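PDB 4LUI: orotidine 5'-phosphate decarboxylase from Methanocaldococcus jannaschii, which probably catalyses the decarboxylation of orotidine 5'-monophosphate to uridine 5'-monophosphate, the last step of de novo UMP synthesis. Local coordinates for residues D29-R35 and Y215-P220; V40-D45 and I68-K74; S151-K155 and I178-P182; L172-K176 and I201-D206. All blocks are in the same frame, centred on the assembly; numbering follows the deposited sequence.

The four contacts join outer helices and connecting loops of one eight-stranded TIM barrel and form two groups. Contacts 1 and 2 share helix 33-43, have centres about 13 Å apart, and touch where Pro220 packs on Asp42 and Val43. Contacts 3 and 4 share helix 169-179, with centres about 11 Å apart, and meet where Pro182 packs against Asn205 and Asp206. Between the groups the separation is large: contacts 1 and 3 have centres about 33 Å apart and lie on opposite sides of the chain's centre. Contact 1 comes nearest to the chemistry, since it contains Asp29, a predicted substrate-binding residue; contact 3 lies away from the predicted substrate-binding residues.

Contact 1 (D29-R35 and Y215-P220); sequences DVLDRDR and YQSQNP
One face of the Tyr215 ring carries the backbone O of Asp29, 3.4 Å above its plane and displaced toward the rim, while a water lies in plane at the hydroxyl edge and links Tyr215 OH to Asp29 OD2. Val30 CG1 approaches the same ring obliquely, 3.8 Å from Tyr215 CD1. The second flat group, the Arg35 guanidinium, is met at its edge by two carbonyls. Arg35 NH2 donates to Ser217 O at 2.8 Å, an acceptor only 3° out of the guanidinium plane, and to Tyr215 O at 3.0 Å, which it approaches from above the carbonyl plane. Waters extend this grip, one between Arg35 NE and Tyr215 O, another between Arg35 NH1 and Gln218 O. A bend at chi2 (66°) in the arginine chain brings the guanidinium to this turn. A leucine here would probably leave the carbonyls of Tyr215 and Ser217 without their shared donor and the turn less firmly tied. Asp29, which follows strand 23-27, is predicted to bind substrate, so the tyrosine probably backs a loop of the active-site end. The contact joins the start of helix 33-43 to the link between helices 212-215 and 220-230; Tyr215 also packs on Ile39 of helix 33-43.

Contact 2 (V40-D45 and I68-K74); sequences VEDVKD and IKKLCNK
Val40 and Ile68 cross at about a right angle where two neighbouring outer helices of the TIM barrel, 33-43 and 63-72, pack side by side over strand 49-53. The two branches of Val40 divide the work: CG2 meets Ile68 CG1 at 4.2 Å, while CG1 presses on Cys72 CB at 3.6 Å and also reaches Leu71 CD2. Glu41 and Leu71 likewise cross nearly perpendicularly, Glu41 OE1 lying 3.8 Å from Leu71 CG. That carboxylate also pairs with Lys44 NZ, so the charged ends lie over the outer rim of an apolar seam. Lys44 starts with CG between its backbone N and carbonyl carbon (chi1 60°), then runs extended past Leu71 O; its CB rests on Cys72 CB. Beneath them, Ile50 receives Val40, Ile68 and Cys72. After the second helix the chain turns at Asn73, and Lys74 N donates to Cys72 SG. Lys74 NZ reaches back to two carbonyls, those of Lys44 and Val47. A methionine in its place would probably leave these carbonyls without their common donor and the segments that follow the two helices less firmly joined. Lys74 NZ meets Lys44 O at 2.6 Å, with a C=O...N angle of 168°.

Contact 3 (S151-K155 and I178-P182); sequences SEMAK and IAELP
Lys155 starts out with CG on the far side from N (chi1 175°) and then bends at chi3 (60°), which folds the chain over the end of the facing helix. There Lys155 NZ donates to Ile178 O at 2.7 Å, in the carbonyl plane, with a C=O...N angle of 152°. The setting is the outer layer of the TIM barrel, where helices 147-157 and 169-179 are neighbours flanking strand 161-163. The aliphatic part of the lysine runs alongside the last carbonyls of helix 169-179: its CB lies 3.5 Å from Ala179 O, and CD and CE pass close to Ile178 O. A positive charge at this C-terminal end is placed to interact favourably with the helix dipole, although the size of that effect cannot be read from the geometry.

The CG2 methyl of Ile178 meets Glu152 CG at 3.7 Å, the two side chains crossing obliquely. Closer to the barrel, the helices come together at small residues. The CA atoms of Ser151 and Ala179 are 5.0 Å apart, and in the serine conformer given Ser151 CB lies 4.1 Å from Ala179 CB. Ala154 and Ala179 both also pack on Ile162, joining the helix pair to the strand between them in sequence. Glu180, with positive phi (55°), then takes the chain out of helix and toward strand 183-186. This turn brings Leu181 back against the first helix, its CD1 methyl 3.9 Å from Ala154 CB and 3.5 Å from Ala154 O.

Contact 4 (L172-K176 and I201-D206); sequences LKEIK and ILDEND
Asp206 OD2 is gripped by two donors, Lys176 NZ from the facing helix and the backbone N of Asp203 from its own turn. The ammonium forms a salt bridge at 3.0 Å from Lys176 NZ to Asp206 OD2 and uses the syn lone pair of that oxygen. The amide arrives on the anti side, 34° out of the carboxylate plane, with Asp203 N 2.9 Å from Asp206 OD2. Asp206 OD1 accepts in turn from Val183 N, so both oxygens have partners. Lys176 lays CD on Ile201 CG2 at 3.6 Å, the two side chains crossing at a slant; bends further out, at chi3 and chi4 (61° and 79°), then turn CE and NZ to Asp206. Beside this, Leu172 CD2 meets Leu202 CD2 at 4.2 Å, and Ile201 CD1 reaches Lys173 CB. The turn itself is braced twice: Asp203 to Asp206 forms a type I beta turn, and Asp203 OD1 accepts from Asn205 N in an Asx turn. The contact thus fixes the loop before strand 207-210 of the TIM barrel against helix 169-179. With a lysine and two backbone amides around it, the buried Asp206 is probably stabilised as a carboxylate, its charge joining helix, turn and strand 183-186.

Contact 1 (D29-R35 and Y215-P220)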
loop_
_atom_site.group_PDB
_atom_site.type_symbol
_atom_site.label_atom_id
_atom_site.label_comp_id
_atom_site.label_asym_id
_atom_site.label_seq_id
_atom_site.Cartn_x
_atom_site.Cartn_y
_atom_site.Cartn_z
ATOM N N ASP B 29 -0.538 -13.489 -8.620
ATOM C CA ASP B 29 0.667 -12.689 -8.448
ATOM C C ASP B 29 1.660 -12.924 -9.585
ATOM O O ASP B 29 2.732 -13.506 -9.399
ATOM C CB ASP B 29 1.285 -12.979 -7.085
ATOM C CG ASP B 29 0.373 -12.581 -5.943
ATOM O OD1 ASP B 29 -0.396 -11.607 -6.107
ATOM O OD2 ASP B 29 0.416 -13.250 -4.890
ATOM N N VAL B 30 1.270 -12.493 -10.779
ATOM C CA VAL B 30 2.166 -12.489 -11.928
ATOM C C VAL B 30 2.386 -11.030 -12.321
ATOM O O VAL B 30 1.645 -10.157 -11.893
ATOM C CB VAL B 30 1.600 -13.306 -13.100
ATOM C CG1 VAL B 30 1.450 -14.760 -12.689
ATOM C CG2 VAL B 30 0.260 -12.738 -13.548
ATOM N N LEU B 31 3.433 -10.759 -13.087
ATOM C CA LEU B 31 3.740 -9.385 -13.471
ATOM C C LEU B 31 3.212 -9.039 -14.849
ATOM O O LEU B 31 2.928 -7.879 -15.141
ATOM C CB LEU B 31 5.246 -9.167 -13.458
ATOM C CG LEU B 31 5.971 -9.342 -12.125
ATOM C CD1 LEU B 31 7.460 -9.176 -12.347
ATOM C CD2 LEU B 31 5.474 -8.332 -11.103
ATOM N N ASP B 32 3.094 -10.050 -15.696
ATOM C CA ASP B 32 2.757 -9.841 -17.094
ATOM C C ASP B 32 1.250 -9.934 -17.323
ATOM O O ASP B 32 0.602 -10.899 -16.905
ATOM C CB ASP B 32 3.492 -10.867 -17.944
ATOM C CG ASP B 32 3.131 -10.775 -19.399
ATOM O OD1 ASP B 32 3.721 -9.934 -20.109
ATOM O OD2 ASP B 32 2.254 -11.546 -19.833
ATOM N N ARG B 33 0.689 -8.935 -17.996
ATOM C CA ARG B 33 -0.764 -8.869 -18.107
ATOM C C ARG B 33 -1.330 -9.959 -19.015
ATOM O O ARG B 33 -2.420 -10.465 -18.743
ATOM C CB ARG B 33 -1.247 -7.474 -18.521
ATOM C CG ARG B 33 -1.053 -7.152 -19.979
ATOM C CD ARG B 33 -1.530 -5.742 -20.310
ATOM N NE ARG B 33 -2.981 -5.583 -20.231
ATOM C CZ ARG B 33 -3.837 -6.066 -21.127
ATOM N NH1 ARG B 33 -3.397 -6.768 -22.162
ATOM N NH2 ARG B 33 -5.137 -5.858 -20.984
ATOM N N ASP B 34 -0.589 -10.335 -20.060
ATOM C CA ASP B 34 -0.996 -11.426 -20.954
ATOM C C ASP B 34 -1.089 -12.733 -20.170
ATOM O O ASP B 34 -2.057 -13.489 -20.299
ATOM C CB ASP B 34 0.002 -11.615 -22.105
ATOM C CG ASP B 34 0.032 -10.438 -23.065
ATOM O OD1 ASP B 34 -0.922 -9.628 -23.058
ATOM O OD2 ASP B 34 1.015 -10.337 -23.836
ATOM N N ARG B 35 -0.066 -12.997 -19.364
ATOM C CA ARG B 35 -0.045 -14.199 -18.541
ATOM C C ARG B 35 -1.222 -14.195 -17.568
ATOM O O ARG B 35 -1.883 -15.213 -17.378
ATOM C CB ARG B 35 1.274 -14.290 -17.778
ATOM C CG ARG B 35 1.389 -15.483 -16.850
ATOM C CD ARG B 35 1.420 -16.809 -17.600
ATOM N NE ARG B 35 1.553 -17.933 -16.666
ATOM C CZ ARG B 35 1.286 -19.199 -16.967
ATOM N NH1 ARG B 35 0.867 -19.525 -18.184
ATOM N NH2 ARG B 35 1.425 -20.143 -16.045
ATOM N N TYR B 215 -0.679 -20.476 -10.366
ATOM C CA TYR B 215 -0.177 -19.600 -11.435
ATOM C C TYR B 215 1.185 -19.973 -12.024
ATOM O O TYR B 215 1.510 -19.537 -13.127
ATOM C CB TYR B 215 -0.245 -18.101 -11.064
ATOM C CG TYR B 215 0.658 -17.594 -9.948
ATOM C CD1 TYR B 215 2.044 -17.543 -10.098
ATOM C CD2 TYR B 215 0.113 -17.094 -8.766
ATOM C CE1 TYR B 215 2.862 -17.051 -9.083
ATOM C CE2 TYR B 215 0.925 -16.593 -7.749
ATOM C CZ TYR B 215 2.293 -16.579 -7.912
ATOM O OH TYR B 215 3.115 -16.089 -6.919
ATOM N N GLN B 216 1.982 -20.764 -11.308
ATOM C CA GLN B 216 3.269 -21.209 -11.861
ATOM C C GLN B 216 3.182 -22.481 -12.719
ATOM O O GLN B 216 4.181 -22.932 -13.272
ATOM C CB GLN B 216 4.297 -21.399 -10.743
ATOM C CG GLN B 216 4.724 -20.096 -10.100
ATOM C CD GLN B 216 5.722 -20.288 -8.974
ATOM O OE1 GLN B 216 5.827 -21.370 -8.379
ATOM N NE2 GLN B 216 6.472 -19.234 -8.678
ATOM N N SER B 217 1.985 -23.055 -12.815
ATOM C CA SER B 217 1.764 -24.259 -13.619
ATOM C C SER B 217 1.544 -23.918 -15.089
ATOM O O SER B 217 1.059 -22.829 -15.412
ATOM C CB SER B 217 0.530 -25.010 -13.086
ATOM O OG SER B 217 0.228 -26.156 -13.883
ATOM N N GLN B 218 1.897 -24.848 -15.978
ATOM C CA GLN B 218 1.528 -24.727 -17.388
ATOM C C GLN B 218 0.071 -25.124 -17.607
ATOM O O GLN B 218 -0.505 -24.867 -18.671
ATOM C CB GLN B 218 2.451 -25.564 -18.278
ATOM C CG GLN B 218 3.869 -25.022 -18.360
ATOM C CD GLN B 218 3.902 -23.545 -18.712
ATOM O OE1 GLN B 218 3.494 -23.144 -19.807
ATOM N NE2 GLN B 218 4.377 -22.727 -17.783
ATOM N N ASN B 219 -0.529 -25.737 -16.589
ATOM C CA ASN B 219 -1.924 -26.141 -16.666
ATOM C C ASN B 219 -2.685 -25.649 -15.448
ATOM O O ASN B 219 -3.102 -26.432 -14.595
ATOM C CB ASN B 219 -2.041 -27.656 -16.841
ATOM C CG ASN B 219 -1.327 -28.143 -18.088
ATOM O OD1 ASN B 219 -0.276 -28.783 -18.006
ATOM N ND2 ASN B 219 -1.885 -27.829 -19.254
ATOM N N PRO B 220 -2.851 -24.327 -15.363
ATOM C CA PRO B 220 -3.491 -23.757 -14.178
ATOM C C PRO B 220 -4.920 -24.268 -13.980
ATOM O O PRO B 220 -5.349 -24.307 -12.824
ATOM C CB PRO B 220 -3.490 -22.248 -14.456
ATOM C CG PRO B 220 -2.515 -22.048 -15.564
ATOM C CD PRO B 220 -2.491 -23.302 -16.357
HETATM O O HOH W 1 2.143 -15.282 -4.579
HETATM O O HOH W 2 3.327 -17.666 -14.370
HETATM O O HOH W 3 -0.602 -21.978 -19.219
#

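Contact 2 (V40-D45 and I68-K74)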
loop_
_atom_site.group_PDB
_atom_site.type_symbol
_atom_site.label_atom_id
_atom_site.label_comp_id
_atom_site.label_asym_id
_atom_site.label_seq_id
_atom_site.Cartn_x
_atom_site.Cartn_y
_atom_site.Cartn_z
ATOM N N VAL B 40 -6.528 -16.355 -15.827
ATOM C CA VAL B 40 -7.918 -16.081 -15.460
ATOM C C VAL B 40 -8.905 -16.859 -16.330
ATOM O O VAL B 40 -9.818 -17.510 -15.815
ATOM C CB VAL B 40 -8.239 -14.571 -15.519
ATOM C CG1 VAL B 40 -9.739 -14.342 -15.381
ATOM C CG2 VAL B 40 -7.492 -13.824 -14.426
ATOM N N GLU B 41 -8.715 -16.802 -17.645
ATOM C CA GLU B 41 -9.578 -17.531 -18.565
ATOM C C GLU B 41 -9.549 -19.025 -18.267
ATOM O O GLU B 41 -10.571 -19.713 -18.358
ATOM C CB GLU B 41 -9.148 -17.274 -20.015
ATOM C CG GLU B 41 -9.851 -18.150 -21.050
ATOM C CD GLU B 41 -11.263 -17.686 -21.356
ATOM O OE1 GLU B 41 -11.686 -16.647 -20.802
ATOM O OE2 GLU B 41 -11.946 -18.358 -22.160
ATOM N N ASP B 42 -8.373 -19.520 -17.896
ATOM C CA ASP B 42 -8.170 -20.954 -17.710
ATOM C C ASP B 42 -8.804 -21.471 -16.410
ATOM O O ASP B 42 -9.312 -22.601 -16.381
ATOM C CB ASP B 42 -6.668 -21.280 -17.742
ATOM C CG ASP B 42 -6.371 -22.649 -18.349
ATOM O OD1 ASP B 42 -7.093 -23.059 -19.284
ATOM O OD2 ASP B 42 -5.412 -23.316 -17.896
ATOM N N VAL B 43 -8.792 -20.648 -15.356
ATOM C CA VAL B 43 -9.231 -21.099 -14.024
ATOM C C VAL B 43 -10.635 -20.646 -13.610
ATOM O O VAL B 43 -11.118 -21.039 -12.552
ATOM C CB VAL B 43 -8.258 -20.655 -12.918
ATOM C CG1 VAL B 43 -6.821 -21.018 -13.299
ATOM C CG2 VAL B 43 -8.400 -19.154 -12.661
ATOM N N LYS B 44 -11.293 -19.853 -14.450
ATOM C CA LYS B 44 -12.528 -19.162 -14.054
ATOM C C LYS B 44 -13.651 -20.075 -13.542
ATOM O O LYS B 44 -14.471 -19.654 -12.730
ATOM C CB LYS B 44 -13.043 -18.286 -15.198
ATOM C CG LYS B 44 -13.351 -19.062 -16.460
ATOM C CD LYS B 44 -13.812 -18.163 -17.599
ATOM C CE LYS B 44 -14.217 -18.999 -18.804
ATOM N NZ LYS B 44 -14.734 -18.170 -19.928
ATOM N N ASP B 45 -13.687 -21.321 -14.002
ATOM C CA ASP B 45 -14.754 -22.234 -13.602
ATOM C C ASP B 45 -14.509 -22.903 -12.245
ATOM O O ASP B 45 -15.389 -23.586 -11.717
ATOM C CB ASP B 45 -14.972 -23.316 -14.669
ATOM C CG ASP B 45 -15.507 -22.758 -15.972
ATOM O OD1 ASP B 45 -16.229 -21.741 -15.947
ATOM O OD2 ASP B 45 -15.213 -23.353 -17.031
ATOM N N ILE B 68 -9.867 -8.200 -16.532
ATOM C CA ILE B 68 -10.076 -9.423 -15.765
ATOM C C ILE B 68 -11.577 -9.601 -15.533
ATOM O O ILE B 68 -12.089 -10.725 -15.557
ATOM C CB ILE B 68 -9.267 -9.419 -14.432
ATOM C CG1 ILE B 68 -7.788 -9.681 -14.718
ATOM C CG2 ILE B 68 -9.791 -10.474 -13.466
ATOM C CD1 ILE B 68 -6.870 -9.531 -13.518
ATOM N N LYS B 69 -12.280 -8.480 -15.370
ATOM C CA LYS B 69 -13.732 -8.492 -15.197
ATOM C C LYS B 69 -14.513 -8.781 -16.483
ATOM O O LYS B 69 -15.597 -9.362 -16.431
ATOM C CB LYS B 69 -14.225 -7.192 -14.556
ATOM C CG LYS B 69 -13.921 -7.085 -13.075
ATOM C CD LYS B 69 -14.694 -8.122 -12.270
ATOM C CE LYS B 69 -16.170 -7.788 -12.187
ATOM N NZ LYS B 69 -16.873 -8.609 -11.157
ATOM N N LYS B 70 -13.978 -8.391 -17.635
ATOM C CA LYS B 70 -14.637 -8.729 -18.893
ATOM C C LYS B 70 -14.596 -10.243 -19.101
ATOM O O LYS B 70 -15.316 -10.775 -19.947
ATOM C CB LYS B 70 -13.959 -8.037 -20.083
ATOM C CG LYS B 70 -14.164 -6.526 -20.193
ATOM C CD LYS B 70 -13.509 -5.990 -21.469
ATOM C CE LYS B 70 -13.412 -4.467 -21.474
ATOM N NZ LYS B 70 -12.418 -3.954 -22.475
ATOM N N LEU B 71 -13.769 -10.929 -18.312
ATOM C CA LEU B 71 -13.362 -12.300 -18.611
ATOM C C LEU B 71 -14.000 -13.410 -17.774
ATOM O O LEU B 71 -14.417 -14.424 -18.324
ATOM C CB LEU B 71 -11.838 -12.419 -18.508
ATOM C CG LEU B 71 -11.079 -13.041 -19.675
ATOM C CD1 LEU B 71 -11.332 -12.262 -20.957
ATOM C CD2 LEU B 71 -9.596 -13.092 -19.363
ATOM N N CYS B 72 -14.058 -13.246 -16.455
ATOM C CA CYS B 72 -14.366 -14.391 -15.588
ATOM C C CYS B 72 -15.693 -14.330 -14.837
ATOM O O CYS B 72 -16.172 -15.356 -14.340
ATOM C CB CYS B 72 -13.236 -14.628 -14.587
ATOM S SG CYS B 72 -13.117 -13.384 -13.290
ATOM N N ASN B 73 -16.271 -13.137 -14.739
ATOM C CA ASN B 73 -17.523 -12.922 -14.012
ATOM C C ASN B 73 -17.464 -13.351 -12.546
ATOM O O ASN B 73 -18.485 -13.675 -11.940
ATOM C CB ASN B 73 -18.693 -13.607 -14.724
ATOM C CG ASN B 73 -20.005 -12.904 -14.478
ATOM O OD1 ASN B 73 -20.026 -11.725 -14.121
ATOM N ND2 ASN B 73 -21.109 -13.619 -14.666
ATOM N N LYS B 74 -16.261 -13.359 -11.984
ATOM C CA LYS B 74 -16.081 -13.686 -10.576
ATOM C C LYS B 74 -15.553 -12.455 -9.836
ATOM O O LYS B 74 -15.088 -11.490 -10.446
ATOM C CB LYS B 74 -15.120 -14.870 -10.399
ATOM C CG LYS B 74 -15.556 -16.174 -11.090
ATOM C CD LYS B 74 -16.688 -16.859 -10.340
ATOM C CE LYS B 74 -17.212 -18.090 -11.096
ATOM N NZ LYS B 74 -16.345 -19.294 -10.935
#

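Contact 3 (S151-K155 and I178-P182)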
loop_
_atom_site.group_PDB
_atom_site.type_symbol
_atom_site.label_atom_id
_atom_site.label_comp_id
_atom_site.label_asym_id
_atom_site.label_seq_id
_atom_site.Cartn_x
_atom_site.Cartn_y
_atom_site.Cartn_z
ATOM N N SER B 151 -8.650 -7.050 15.081
ATOM C CA SER B 151 -9.850 -7.836 14.817
ATOM C C SER B 151 -11.061 -7.243 15.549
ATOM O O SER B 151 -12.182 -7.290 15.039
ATOM C CB SER B 151 -9.646 -9.310 15.181
ATOM O OG SER B 151 -9.228 -9.455 16.523
ATOM N N GLU B 152 -10.835 -6.671 16.730
ATOM C CA GLU B 152 -11.908 -5.975 17.433
ATOM C C GLU B 152 -12.346 -4.745 16.638
ATOM O O GLU B 152 -13.541 -4.435 16.589
ATOM C CB GLU B 152 -11.489 -5.566 18.854
ATOM C CG GLU B 152 -11.245 -6.738 19.789
ATOM C CD GLU B 152 -10.380 -6.378 20.986
ATOM O OE1 GLU B 152 -10.243 -5.172 21.291
ATOM O OE2 GLU B 152 -9.833 -7.313 21.615
ATOM N N MET B 153 -11.401 -4.049 16.014
ATOM C CA MET B 153 -11.778 -2.873 15.242
ATOM C C MET B 153 -12.513 -3.268 13.960
ATOM O O MET B 153 -13.441 -2.577 13.534
ATOM C CB MET B 153 -10.570 -1.995 14.930
ATOM C CG MET B 153 -10.957 -0.659 14.347
ATOM S SD MET B 153 -9.530 0.382 14.029
ATOM C CE MET B 153 -8.432 -0.787 13.243
ATOM N N ALA B 154 -12.107 -4.381 13.360
ATOM C CA ALA B 154 -12.802 -4.899 12.182
ATOM C C ALA B 154 -14.271 -5.194 12.523
ATOM O O ALA B 154 -15.181 -4.862 11.758
ATOM C CB ALA B 154 -12.118 -6.155 11.677
ATOM N N LYS B 155 -14.494 -5.788 13.692
ATOM C CA LYS B 155 -15.856 -6.074 14.144
ATOM C C LYS B 155 -16.653 -4.792 14.398
ATOM O O LYS B 155 -17.814 -4.684 13.989
ATOM C CB LYS B 155 -15.838 -6.946 15.402
ATOM C CG LYS B 155 -17.221 -7.187 16.007
ATOM C CD LYS B 155 -17.194 -8.293 17.056
ATOM C CE LYS B 155 -16.266 -7.959 18.204
ATOM N NZ LYS B 155 -16.051 -9.122 19.128
ATOM N N ILE B 178 -13.104 -13.646 17.738
ATOM C CA ILE B 178 -13.111 -12.231 18.097
ATOM C C ILE B 178 -13.791 -11.383 17.015
ATOM O O ILE B 178 -14.684 -10.597 17.317
ATOM C CB ILE B 178 -11.679 -11.703 18.305
ATOM C CG1 ILE B 178 -11.028 -12.353 19.524
ATOM C CG2 ILE B 178 -11.681 -10.196 18.443
ATOM C CD1 ILE B 178 -9.504 -12.186 19.541
ATOM N N ALA B 179 -13.369 -11.541 15.764
ATOM C CA ALA B 179 -13.907 -10.726 14.675
ATOM C C ALA B 179 -15.364 -11.064 14.329
ATOM O O ALA B 179 -16.163 -10.165 14.065
ATOM C CB ALA B 179 -13.025 -10.829 13.436
ATOM N N GLU B 180 -15.702 -12.354 14.337
ATOM C CA GLU B 180 -17.025 -12.830 13.904
ATOM C C GLU B 180 -17.355 -12.343 12.488
ATOM O O GLU B 180 -18.500 -12.038 12.165
ATOM C CB GLU B 180 -18.123 -12.433 14.907
ATOM C CG GLU B 180 -17.865 -12.947 16.315
ATOM C CD GLU B 180 -19.020 -12.681 17.269
ATOM O OE1 GLU B 180 -19.926 -11.903 16.909
ATOM O OE2 GLU B 180 -19.020 -13.253 18.380
ATOM N N LEU B 181 -16.331 -12.278 11.648
ATOM C CA LEU B 181 -16.452 -11.849 10.267
ATOM C C LEU B 181 -15.832 -12.914 9.378
ATOM O O LEU B 181 -15.012 -13.714 9.847
ATOM C CB LEU B 181 -15.676 -10.541 10.059
ATOM C CG LEU B 181 -16.299 -9.318 10.726
ATOM C CD1 LEU B 181 -15.322 -8.168 10.725
ATOM C CD2 LEU B 181 -17.589 -8.938 10.010
ATOM N N PRO B 182 -16.198 -12.920 8.086
ATOM C CA PRO B 182 -15.476 -13.770 7.133
ATOM C C PRO B 182 -13.966 -13.529 7.166
ATOM O O PRO B 182 -13.513 -12.389 7.330
ATOM C CB PRO B 182 -16.045 -13.330 5.783
ATOM C CG PRO B 182 -17.447 -12.910 6.114
ATOM C CD PRO B 182 -17.315 -12.207 7.442
#

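Contact 4 (L172-K176 and I201-D206)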
loop_
_atom_site.group_PDB
_atom_site.type_symbol
_atom_site.label_atom_id
_atom_site.label_comp_id
_atom_site.label_asym_id
_atom_site.label_seq_id
_atom_site.Cartn_x
_atom_site.Cartn_y
_atom_site.Cartn_z
ATOM N N LEU B 172 -6.053 -19.153 14.305
ATOM C CA LEU B 172 -7.107 -18.810 13.351
ATOM C C LEU B 172 -8.485 -18.887 14.019
ATOM O O LEU B 172 -9.332 -18.006 13.841
ATOM C CB LEU B 172 -7.034 -19.740 12.131
ATOM C CG LEU B 172 -8.001 -19.456 10.976
ATOM C CD1 LEU B 172 -7.825 -18.039 10.454
ATOM C CD2 LEU B 172 -7.771 -20.458 9.849
ATOM N N LYS B 173 -8.696 -19.925 14.816
ATOM C CA LYS B 173 -9.946 -20.062 15.556
ATOM C C LYS B 173 -10.172 -18.870 16.493
ATOM O O LYS B 173 -11.281 -18.350 16.596
ATOM C CB LYS B 173 -9.966 -21.379 16.331
ATOM C CG LYS B 173 -11.268 -21.650 17.060
ATOM C CD LYS B 173 -11.275 -23.042 17.662
ATOM C CE LYS B 173 -12.609 -23.362 18.332
ATOM N NZ LYS B 173 -12.804 -22.597 19.597
ATOM N N GLU B 174 -9.115 -18.423 17.163
ATOM C CA GLU B 174 -9.225 -17.281 18.063
ATOM C C GLU B 174 -9.598 -16.009 17.300
ATOM O O GLU B 174 -10.427 -15.217 17.753
ATOM C CB GLU B 174 -7.916 -17.074 18.829
ATOM C CG GLU B 174 -7.619 -18.177 19.815
ATOM C CD GLU B 174 -6.242 -18.051 20.442
ATOM O OE1 GLU B 174 -5.334 -17.508 19.785
ATOM O OE2 GLU B 174 -6.073 -18.492 21.597
ATOM N N ILE B 175 -8.978 -15.822 16.144
ATOM C CA ILE B 175 -9.259 -14.669 15.300
ATOM C C ILE B 175 -10.730 -14.634 14.848
ATOM O O ILE B 175 -11.392 -13.609 14.969
ATOM C CB ILE B 175 -8.301 -14.632 14.087
ATOM C CG1 ILE B 175 -6.858 -14.443 14.567
ATOM C CG2 ILE B 175 -8.666 -13.512 13.149
ATOM C CD1 ILE B 175 -5.826 -14.796 13.510
ATOM N N LYS B 176 -11.237 -15.756 14.341
ATOM C CA LYS B 176 -12.630 -15.832 13.914
ATOM C C LYS B 176 -13.575 -15.528 15.061
ATOM O O LYS B 176 -14.618 -14.898 14.869
ATOM C CB LYS B 176 -12.962 -17.212 13.336
ATOM C CG LYS B 176 -12.607 -17.376 11.875
ATOM C CD LYS B 176 -12.979 -18.758 11.352
ATOM C CE LYS B 176 -14.473 -19.028 11.454
ATOM N NZ LYS B 176 -15.252 -18.385 10.363
ATOM N N ILE B 201 -12.703 -25.216 10.604
ATOM C CA ILE B 201 -12.830 -23.919 11.259
ATOM C C ILE B 201 -13.556 -22.948 10.340
ATOM O O ILE B 201 -14.278 -22.069 10.794
ATOM C CB ILE B 201 -11.431 -23.335 11.580
ATOM C CG1 ILE B 201 -10.671 -24.262 12.530
ATOM C CG2 ILE B 201 -11.532 -21.930 12.176
ATOM C CD1 ILE B 201 -9.334 -23.712 12.983
ATOM N N LEU B 202 -13.371 -23.130 9.037
ATOM C CA LEU B 202 -13.901 -22.208 8.043
ATOM C C LEU B 202 -15.283 -22.621 7.546
ATOM O O LEU B 202 -15.687 -23.775 7.701
ATOM C CB LEU B 202 -12.922 -22.102 6.870
ATOM C CG LEU B 202 -11.500 -21.686 7.257
ATOM C CD1 LEU B 202 -10.555 -21.835 6.069
ATOM C CD2 LEU B 202 -11.456 -20.257 7.791
ATOM N N ASP B 203 -16.023 -21.672 6.976
ATOM C CA ASP B 203 -17.302 -21.992 6.341
ATOM C C ASP B 203 -17.424 -21.360 4.958
ATOM O O ASP B 203 -16.434 -20.829 4.416
ATOM C CB ASP B 203 -18.513 -21.663 7.244
ATOM C CG ASP B 203 -18.683 -20.173 7.520
ATOM O OD1 ASP B 203 -18.125 -19.336 6.793
ATOM O OD2 ASP B 203 -19.414 -19.835 8.481
ATOM N N GLU B 204 -18.634 -21.402 4.407
ATOM C CA GLU B 204 -18.874 -21.014 3.017
ATOM C C GLU B 204 -18.737 -19.514 2.795
ATOM O O GLU B 204 -18.692 -19.048 1.649
ATOM C CB GLU B 204 -20.244 -21.526 2.533
ATOM C CG GLU B 204 -21.446 -20.741 3.035
ATOM C CD GLU B 204 -21.967 -21.249 4.362
ATOM O OE1 GLU B 204 -21.229 -21.983 5.057
ATOM O OE2 GLU B 204 -23.127 -20.925 4.703
ATOM N N ASN B 205 -18.650 -18.753 3.885
ATOM C CA ASN B 205 -18.401 -17.323 3.765
ATOM C C ASN B 205 -16.944 -16.924 3.942
ATOM O O ASN B 205 -16.583 -15.766 3.726
ATOM C CB ASN B 205 -19.302 -16.548 4.713
ATOM C CG ASN B 205 -20.753 -16.649 4.310
ATOM O OD1 ASN B 205 -21.109 -16.333 3.171
ATOM N ND2 ASN B 205 -21.588 -17.134 5.212
ATOM N N ASP B 206 -16.102 -17.886 4.310
ATOM C CA ASP B 206 -14.656 -17.646 4.341
ATOM C C ASP B 206 -14.027 -17.934 2.976
ATOM O O ASP B 206 -14.666 -18.531 2.103
ATOM C CB ASP B 206 -13.997 -18.522 5.410
ATOM C CG ASP B 206 -14.525 -18.233 6.808
ATOM O OD1 ASP B 206 -14.729 -17.048 7.136
ATOM O OD2 ASP B 206 -14.734 -19.192 7.573
#